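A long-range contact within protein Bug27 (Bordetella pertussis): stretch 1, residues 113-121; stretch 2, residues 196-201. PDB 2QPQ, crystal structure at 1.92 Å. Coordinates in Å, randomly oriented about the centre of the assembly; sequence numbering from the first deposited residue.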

# COMPACT_ATOMS: atom_id res chain seq x y z
N LYS A 113 -17.02 13.80 16.80
CA LYS A 113 -17.95 13.02 17.63
C LYS A 113 -17.57 11.56 17.74
O LYS A 113 -18.05 10.88 18.64
CB LYS A 113 -19.39 13.11 17.13
CG LYS A 113 -19.58 12.58 15.72
CD LYS A 113 -21.03 12.63 15.35
CE LYS A 113 -21.23 12.26 13.90
NZ LYS A 113 -22.70 12.30 13.53
N TYR A 114 -16.74 11.06 16.81
CA TYR A 114 -16.34 9.66 16.83
C TYR A 114 -15.07 9.53 17.62
O TYR A 114 -13.99 9.94 17.18
CB TYR A 114 -16.09 9.09 15.42
CG TYR A 114 -17.23 9.20 14.46
CD1 TYR A 114 -18.48 8.64 14.76
CD2 TYR A 114 -17.06 9.83 13.22
CE1 TYR A 114 -19.55 8.72 13.85
CE2 TYR A 114 -18.11 9.94 12.33
CZ TYR A 114 -19.35 9.36 12.65
OH TYR A 114 -20.37 9.44 11.73
N LYS A 115 -15.22 8.94 18.80
CA LYS A 115 -14.14 8.77 19.75
C LYS A 115 -13.47 7.40 19.61
O LYS A 115 -12.27 7.23 19.91
CB LYS A 115 -14.76 8.96 21.17
CG LYS A 115 -14.80 10.43 21.74
CD LYS A 115 -15.44 11.53 20.87
CE LYS A 115 -15.54 12.90 21.63
NZ LYS A 115 -15.89 14.16 20.83
N THR A 116 -14.22 6.41 19.12
CA THR A 116 -13.69 5.07 18.94
C THR A 116 -14.19 4.53 17.61
O THR A 116 -15.15 5.06 17.05
CB THR A 116 -14.19 4.10 20.06
OG1 THR A 116 -15.59 3.88 19.89
CG2 THR A 116 -13.97 4.67 21.44
N LEU A 117 -13.56 3.47 17.12
CA LEU A 117 -14.08 2.77 15.95
C LEU A 117 -15.48 2.24 16.18
O LEU A 117 -16.28 2.23 15.26
CB LEU A 117 -13.16 1.64 15.47
CG LEU A 117 -13.45 1.17 14.02
CD1 LEU A 117 -12.88 2.19 13.04
CD2 LEU A 117 -12.89 -0.20 13.72
N GLY A 118 -15.79 1.81 17.42
CA GLY A 118 -17.09 1.24 17.74
C GLY A 118 -18.23 2.22 17.54
O GLY A 118 -19.29 1.85 17.06
N GLU A 119 -18.00 3.48 17.90
CA GLU A 119 -18.94 4.57 17.68
C GLU A 119 -19.18 4.83 16.20
O GLU A 119 -20.31 5.10 15.79
CB GLU A 119 -18.43 5.85 18.38
CG GLU A 119 -18.65 5.80 19.92
CD GLU A 119 -18.01 6.95 20.68
OE1 GLU A 119 -17.65 7.97 20.06
OE2 GLU A 119 -17.90 6.84 21.93
N LEU A 120 -18.12 4.74 15.41
CA LEU A 120 -18.23 4.93 13.95
C LEU A 120 -19.11 3.83 13.34
O LEU A 120 -20.04 4.10 12.57
CB LEU A 120 -16.82 4.90 13.31
CG LEU A 120 -16.78 4.88 11.77
CD1 LEU A 120 -17.22 6.25 11.29
CD2 LEU A 120 -15.41 4.51 11.21
N MET A 121 -18.80 2.58 13.70
CA MET A 121 -19.52 1.42 13.19
C MET A 121 -21.01 1.43 13.59
O MET A 121 -21.86 1.13 12.76
CB MET A 121 -18.84 0.12 13.59
CG MET A 121 -17.47 -0.10 12.95
SD MET A 121 -16.70 -1.65 13.44
CE MET A 121 -16.49 -1.46 15.22
N LEU A 196 -5.48 15.44 14.12
CA LEU A 196 -6.36 14.32 13.80
C LEU A 196 -6.34 13.36 14.97
O LEU A 196 -5.36 13.28 15.70
CB LEU A 196 -5.84 13.52 12.59
CG LEU A 196 -5.80 14.31 11.27
CD1 LEU A 196 -5.02 13.55 10.24
CD2 LEU A 196 -7.23 14.61 10.74
N GLN A 197 -7.39 12.56 15.04
CA GLN A 197 -7.50 11.46 15.96
C GLN A 197 -7.61 10.17 15.16
O GLN A 197 -8.31 10.13 14.16
CB GLN A 197 -8.76 11.71 16.71
CG GLN A 197 -9.16 10.76 17.77
CD GLN A 197 -10.37 11.33 18.48
OE1 GLN A 197 -10.28 12.43 19.07
NE2 GLN A 197 -11.53 10.65 18.36
N ALA A 198 -6.90 9.13 15.59
CA ALA A 198 -6.93 7.83 14.96
C ALA A 198 -7.86 6.85 15.67
O ALA A 198 -7.71 6.59 16.87
CB ALA A 198 -5.51 7.27 14.84
N LEU A 199 -8.82 6.30 14.94
CA LEU A 199 -9.76 5.34 15.49
C LEU A 199 -9.25 3.88 15.50
O LEU A 199 -9.56 3.09 16.42
CB LEU A 199 -11.09 5.46 14.74
CG LEU A 199 -11.83 6.80 14.87
CD1 LEU A 199 -13.22 6.68 14.22
CD2 LEU A 199 -11.92 7.24 16.34
N ALA A 200 -8.48 3.52 14.48
CA ALA A 200 -7.95 2.16 14.33
C ALA A 200 -6.84 2.18 13.32
O ALA A 200 -6.77 3.10 12.46
CB ALA A 200 -9.04 1.20 13.86
N VAL A 201 -5.97 1.17 13.42
CA VAL A 201 -5.04 0.77 12.37
C VAL A 201 -5.49 -0.55 11.76
O VAL A 201 -6.10 -1.37 12.46
CB VAL A 201 -3.58 0.70 12.86
CG1 VAL A 201 -3.15 2.06 13.40
CG2 VAL A 201 -3.36 -0.38 13.92
O HOH W 1 -10.85 3.67 18.82

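Packing of a helix start against a β-strand in Bug27, between residues at least 79 positions apart in one chain. The strand, 196-201, runs nearly perpendicular to helix 117-121 (84° between their N-to-C directions), and the axes come within 8.5 Å. The backbones are nearest at L117 and L199, whose CA atoms lie 5.0 Å apart. About 299 Å² is buried, counting both sides, and L199 accounts for the largest share. Its side chain (chi1 m, chi2 t) points toward stretch 1 and enters the bend between the loop and the first helical turn. L199 CD1 lies 3.9 Å from Y114 CB and 4.1 Å from L120 CB, so one methyl touches side chains from both the loop and the helix. L199 CD2 rests against loop backbone, 3.5 Å from Y114 O and 3.7 Å from T116 N; these are van der Waals contacts, since a methyl offers no polar partner. L117 (t, p) packs on the base of L199 and on its neighbour A200: L117 CD1 is 4.1 Å from L199 CB and 4.0 Å from A200 CB, an apolar cluster of buried residues. No direct hydrogen bond joins the stretches. Instead a water bridges the closest backbones, accepting from L117 N (3.2 Å) and donating to L199 O (2.8 Å), thereby satisfying an amide at the helix start, where no preceding turn supplies a carbonyl. Q197, extended through chi1 and chi2 (both t), reaches the loop with its amide: Q197 NE2 is 2.8 Å from Y114 O, but the angle is too poor for a hydrogen bond, and NE2 also packs 3.5 Å from K115 CA. Within stretch 1, T116 caps the helix, its OG1 accepting from E119 N (3.2 Å), while E119 OE1 accepts from K115 N (2.9 Å). Through these two bonds E119 ties K115 and T116 to the first helical turn; L199 CD2 packs against the backbone of the same two loop residues.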